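Oxidored_FMN domain-containing protein ([Pseudomonas] geniculata N1, PDB 6L6J) probably acts as an FMN- and iron-sulfur-dependent amine oxidase on 6-hydroxypseudooxynicotine and binds ADP. Local coordinates at residues V55-E60 with I166-C171. Residues are numbered along the deposited sequence; the frame is centred on the assembly and turned at random.
Sequences VVCLEE and IVYVYC. With FMN (flavin mononucleotide), chain B.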
ATOM      1  N   VAL A  55      -6.582  -7.317 -17.909  1.00 21.73           N
ATOM      2  CA  VAL A  55      -7.812  -7.267 -17.052  1.00 21.95           C
ATOM      3  C   VAL A  55      -7.647  -6.144 -16.003  1.00 22.19           C
ATOM      4  O   VAL A  55      -6.608  -6.089 -15.305  1.00 22.71           O
ATOM      5  CB  VAL A  55      -8.089  -8.626 -16.374  1.00 21.77           C
ATOM      6  CG1 VAL A  55      -9.235  -8.556 -15.396  1.00 20.27           C
ATOM      7  CG2 VAL A  55      -8.317  -9.752 -17.386  1.00 22.64           C
ATOM      8  N   VAL A  56      -8.649  -5.290 -15.849  1.00 21.64           N
ATOM      9  CA  VAL A  56      -8.681  -4.329 -14.718  1.00 22.94           C
ATOM     10  C   VAL A  56      -9.941  -4.583 -13.913  1.00 23.26           C
ATOM     11  O   VAL A  56     -11.021  -4.632 -14.506  1.00 22.14           O
ATOM     12  CB  VAL A  56      -8.514  -2.891 -15.204  1.00 24.72           C
ATOM     13  CG1 VAL A  56      -8.724  -1.892 -14.086  1.00 26.18           C
ATOM     14  CG2 VAL A  56      -7.132  -2.733 -15.827  1.00 25.91           C
ATOM     15  N   CYS A  57      -9.757  -4.839 -12.615  1.00 25.57           N
ATOM     16  CA  CYS A  57     -10.811  -5.352 -11.706  1.00 27.14           C
ATOM     17  C   CYS A  57     -11.245  -4.245 -10.750  1.00 28.67           C
ATOM     18  O   CYS A  57     -10.388  -3.465 -10.247  1.00 30.35           O
ATOM     19  CB  CYS A  57     -10.338  -6.555 -10.902  1.00 30.29           C
ATOM     20  SG  CYS A  57     -10.421  -8.145 -11.769  1.00 31.53           S
ATOM     21  N   LEU A  58     -12.545  -4.189 -10.480  1.00 30.88           N
ATOM     22  CA  LEU A  58     -13.105  -3.326  -9.407  1.00 27.16           C
ATOM     23  C   LEU A  58     -13.024  -4.109  -8.110  1.00 26.41           C
ATOM     24  O   LEU A  58     -13.090  -5.361  -8.174  1.00 25.04           O
ATOM     25  CB  LEU A  58     -14.525  -2.880  -9.753  1.00 25.22           C
ATOM     26  CG  LEU A  58     -14.615  -1.420 -10.178  1.00 26.76           C
ATOM     27  CD1 LEU A  58     -13.572  -1.091 -11.234  1.00 26.72           C
ATOM     28  CD2 LEU A  58     -16.020  -1.077 -10.669  1.00 28.67           C
ATOM     29  N   GLU A  59     -12.828  -3.362  -7.020  1.00 27.32           N
ATOM     30  CA  GLU A  59     -12.611  -3.847  -5.634  1.00 27.04           C
ATOM     31  C   GLU A  59     -13.916  -4.458  -5.101  1.00 27.25           C
ATOM     32  O   GLU A  59     -14.894  -4.592  -5.891  1.00 25.53           O
ATOM     33  CB  GLU A  59     -12.140  -2.684  -4.754  1.00 27.77           C
ATOM     34  CG  GLU A  59     -13.170  -1.570  -4.566  1.00 28.85           C
ATOM     35  CD  GLU A  59     -12.913  -0.278  -5.346  1.00 29.02           C
ATOM     36  OE1 GLU A  59     -12.614  -0.379  -6.562  1.00 28.21           O
ATOM     37  OE2 GLU A  59     -13.036   0.846  -4.746  1.00 30.27           O
ATOM     38  N   GLU A  60     -13.936  -4.807  -3.808  1.00 27.02           N
ATOM     39  CA  GLU A  60     -15.108  -5.436  -3.137  1.00 27.40           C
ATOM     40  C   GLU A  60     -16.365  -4.634  -3.490  1.00 25.48           C
ATOM     41  O   GLU A  60     -16.450  -3.483  -3.114  1.00 23.69           O
ATOM     42  CB  GLU A  60     -14.891  -5.599  -1.632  1.00 30.02           C
ATOM     43  CG  GLU A  60     -14.465  -4.343  -0.886  1.00 30.51           C
ATOM     44  CD  GLU A  60     -14.457  -4.546   0.622  1.00 34.72           C
ATOM     45  OE1 GLU A  60     -14.377  -5.741   1.078  1.00 34.51           O
ATOM     46  OE2 GLU A  60     -14.546  -3.526   1.345  1.00 35.04           O
ATOM     47  N   ILE A 166     -15.856 -10.288 -16.388  1.00 35.53           N
ATOM     48  CA  ILE A 166     -15.446 -11.244 -15.316  1.00 33.02           C
ATOM     49  C   ILE A 166     -16.195 -10.854 -14.043  1.00 33.68           C
ATOM     50  O   ILE A 166     -15.989  -9.717 -13.550  1.00 34.26           O
ATOM     51  CB  ILE A 166     -13.919 -11.224 -15.095  1.00 35.13           C
ATOM     52  CG1 ILE A 166     -13.138 -11.389 -16.406  1.00 38.05           C
ATOM     53  CG2 ILE A 166     -13.516 -12.276 -14.073  1.00 34.62           C
ATOM     54  CD1 ILE A 166     -11.672 -11.004 -16.316  1.00 38.39           C
ATOM     55  N   VAL A 167     -17.021 -11.767 -13.533  1.00 31.02           N
ATOM     56  CA  VAL A 167     -17.873 -11.564 -12.330  1.00 29.62           C
ATOM     57  C   VAL A 167     -17.361 -12.529 -11.262  1.00 29.09           C
ATOM     58  O   VAL A 167     -17.283 -13.723 -11.583  1.00 31.27           O
ATOM     59  CB  VAL A 167     -19.352 -11.788 -12.691  1.00 30.25           C
ATOM     60  CG1 VAL A 167     -20.284 -11.734 -11.498  1.00 31.44           C
ATOM     61  CG2 VAL A 167     -19.805 -10.795 -13.747  1.00 31.73           C
ATOM     62  N   TYR A 168     -17.016 -12.029 -10.062  1.00 28.26           N
ATOM     63  CA  TYR A 168     -16.306 -12.804  -8.997  1.00 28.67           C
ATOM     64  C   TYR A 168     -17.303 -13.437  -8.012  1.00 28.74           C
ATOM     65  O   TYR A 168     -18.468 -12.952  -7.863  1.00 29.31           O
ATOM     66  CB  TYR A 168     -15.283 -11.961  -8.225  1.00 26.10           C
ATOM     67  CG  TYR A 168     -13.889 -11.936  -8.807  1.00 25.70           C
ATOM     68  CD1 TYR A 168     -13.547 -11.098  -9.857  1.00 25.54           C
ATOM     69  CD2 TYR A 168     -12.882 -12.703  -8.258  1.00 24.38           C
ATOM     70  CE1 TYR A 168     -12.254 -11.036 -10.359  1.00 24.54           C
ATOM     71  CE2 TYR A 168     -11.588 -12.646  -8.740  1.00 24.71           C
ATOM     72  CZ  TYR A 168     -11.265 -11.822  -9.804  1.00 24.27           C
ATOM     73  OH  TYR A 168      -9.984 -11.812 -10.295  1.00 22.30           O
ATOM     74  N   VAL A 169     -16.855 -14.523  -7.380  1.00 26.15           N
ATOM     75  CA  VAL A 169     -17.432 -15.083  -6.126  1.00 27.64           C
ATOM     76  C   VAL A 169     -16.329 -14.962  -5.074  1.00 28.96           C
ATOM     77  O   VAL A 169     -15.249 -15.535  -5.282  1.00 30.85           O
ATOM     78  CB  VAL A 169     -17.919 -16.531  -6.318  1.00 27.39           C
ATOM     79  CG1 VAL A 169     -17.900 -17.332  -5.034  1.00 26.04           C
ATOM     80  CG2 VAL A 169     -19.308 -16.570  -6.932  1.00 28.38           C
ATOM     81  N   TYR A 170     -16.541 -14.167  -4.028  1.00 29.51           N
ATOM     82  CA  TYR A 170     -15.431 -13.693  -3.162  1.00 29.58           C
ATOM     83  C   TYR A 170     -15.424 -14.491  -1.867  1.00 30.98           C
ATOM     84  O   TYR A 170     -16.409 -14.424  -1.092  1.00 34.89           O
ATOM     85  CB  TYR A 170     -15.578 -12.208  -2.865  1.00 30.39           C
ATOM     86  CG  TYR A 170     -14.494 -11.629  -2.004  1.00 29.85           C
ATOM     87  CD1 TYR A 170     -13.173 -11.687  -2.400  1.00 32.24           C
ATOM     88  CD2 TYR A 170     -14.785 -10.977  -0.822  1.00 29.44           C
ATOM     89  CE1 TYR A 170     -12.161 -11.129  -1.634  1.00 30.47           C
ATOM     90  CE2 TYR A 170     -13.785 -10.403  -0.055  1.00 27.99           C
ATOM     91  CZ  TYR A 170     -12.471 -10.482  -0.458  1.00 27.25           C
ATOM     92  OH  TYR A 170     -11.473  -9.940   0.283  1.00 29.57           O
ATOM     93  N   CYS A 171     -14.333 -15.210  -1.639  1.00 29.51           N
ATOM     94  CA  CYS A 171     -14.122 -16.031  -0.424  1.00 29.08           C
ATOM     95  C   CYS A 171     -12.661 -15.932   0.010  1.00 28.65           C
ATOM     96  O   CYS A 171     -11.938 -16.905  -0.171  1.00 29.18           O
ATOM     97  CB  CYS A 171     -14.528 -17.469  -0.688  1.00 29.18           C
ATOM     98  SG  CYS A 171     -14.393 -18.500   0.784  1.00 29.53           S
TER
HETATM   99  N1  FMN B 701      -8.042  -7.538  -2.263  1.00 30.60           N
HETATM  100  C2  FMN B 701      -9.380  -7.809  -2.398  1.00 31.69           C
HETATM  101  O2  FMN B 701      -9.707  -8.982  -2.604  1.00 34.56           O
HETATM  102  N3  FMN B 701     -10.355  -6.892  -2.357  1.00 29.69           N
HETATM  103  C4  FMN B 701     -10.069  -5.593  -2.168  1.00 28.54           C
HETATM  104  O4  FMN B 701     -10.965  -4.752  -2.126  1.00 23.32           O
HETATM  105  C4A FMN B 701      -8.645  -5.198  -1.981  1.00 29.52           C
HETATM  106  N5  FMN B 701      -8.289  -3.906  -1.781  1.00 29.28           N
HETATM  107  C5A FMN B 701      -6.977  -3.590  -1.695  1.00 30.51           C
HETATM  108  C6  FMN B 701      -6.600  -2.255  -1.565  1.00 28.75           C
HETATM  109  C7  FMN B 701      -5.258  -1.940  -1.498  1.00 27.65           C
HETATM  110  C7M FMN B 701      -4.879  -0.524  -1.295  1.00 29.78           C
HETATM  111  C8  FMN B 701      -4.229  -2.982  -1.598  1.00 28.42           C
HETATM  112  C8M FMN B 701      -2.767  -2.664  -1.490  1.00 33.08           C
HETATM  113  C9  FMN B 701      -4.580  -4.299  -1.729  1.00 27.87           C
HETATM  114  C9A FMN B 701      -5.919  -4.658  -1.796  1.00 28.46           C
HETATM  115  N10 FMN B 701      -6.299  -5.996  -1.979  1.00 28.02           N
HETATM  116  C10 FMN B 701      -7.640  -6.276  -2.072  1.00 27.22           C
HETATM  117  C1' FMN B 701      -5.304  -7.110  -2.091  1.00 29.24           C
HETATM  118  C2' FMN B 701      -4.737  -7.181  -3.496  1.00 26.33           C
HETATM  119  O2' FMN B 701      -5.796  -7.573  -4.350  1.00 25.77           O
HETATM  120  C3' FMN B 701      -3.620  -8.173  -3.625  1.00 27.04           C
HETATM  121  O3' FMN B 701      -4.138  -9.482  -3.388  1.00 29.14           O
HETATM  122  C4' FMN B 701      -2.440  -7.918  -2.687  1.00 26.57           C
HETATM  123  O4' FMN B 701      -2.116  -6.508  -2.665  1.00 27.59           O
HETATM  124  C5' FMN B 701      -1.232  -8.758  -3.078  1.00 22.79           C
HETATM  125  O5' FMN B 701      -0.834  -8.380  -4.385  1.00 24.04           O
HETATM  126  P   FMN B 701       0.327  -7.273  -4.605  1.00 25.80           P
HETATM  127  O1P FMN B 701       1.585  -7.870  -4.013  1.00 23.09           O
HETATM  128  O2P FMN B 701       0.346  -7.128  -6.094  1.00 26.19           O
HETATM  129  O3P FMN B 701      -0.157  -6.033  -3.877  1.00 25.32           O
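Val55 with Ile166, and Cys57 with Tyr168, join two strands, 55-60 and 166-171, that run the same way along a TIM barrel but are not neighbours in its sheet. Cys57 CA lies 8.3 Å from Ile166 CA, and side chains alone bridge the interior. At the N-terminal ends of the strands, Val55 and Ile166 meet tip to tip. Ile166 CD1 fits against both branches of the valine, 3.6 Å from Val55 CG1 and 3.7 Å from Val55 CG2, a purely apolar contact. In the next inward-pointing pair, Cys57 SG lies 3.7 Å from Tyr168 CE1, an oblique sulfur-aromatic contact with the sulfur 5.0 Å from the ring centroid. With SG anti to the carbonyl carbon (chi1 -82°), the thiol is turned toward this ring. The buried phenol finds its polar partners elsewhere in the barrel, where Tyr168 OH is hydrogen-bonded to Tyr25 and Asp257.

Toward the C-terminal ends the spacing is kept, Glu60 CA to Tyr170 CA 8.3 Å, and the flavin lies there, at the mouth of the barrel: Glu60 N gives a weak hydrogen bond to FMN O4 (3.4 Å), while Tyr170 CE1 comes within 3.4 Å of FMN O2. The two pyrimidine carbonyls of the flavin thus face different strands. Strand 99-105 lies between the pair in the sheet, bonding through its backbone to Val56 and Leu58; helix 38-51 covers the outward side chain of Val56, and Ala222 of strand 220-229 packs on Ile166 and Tyr168.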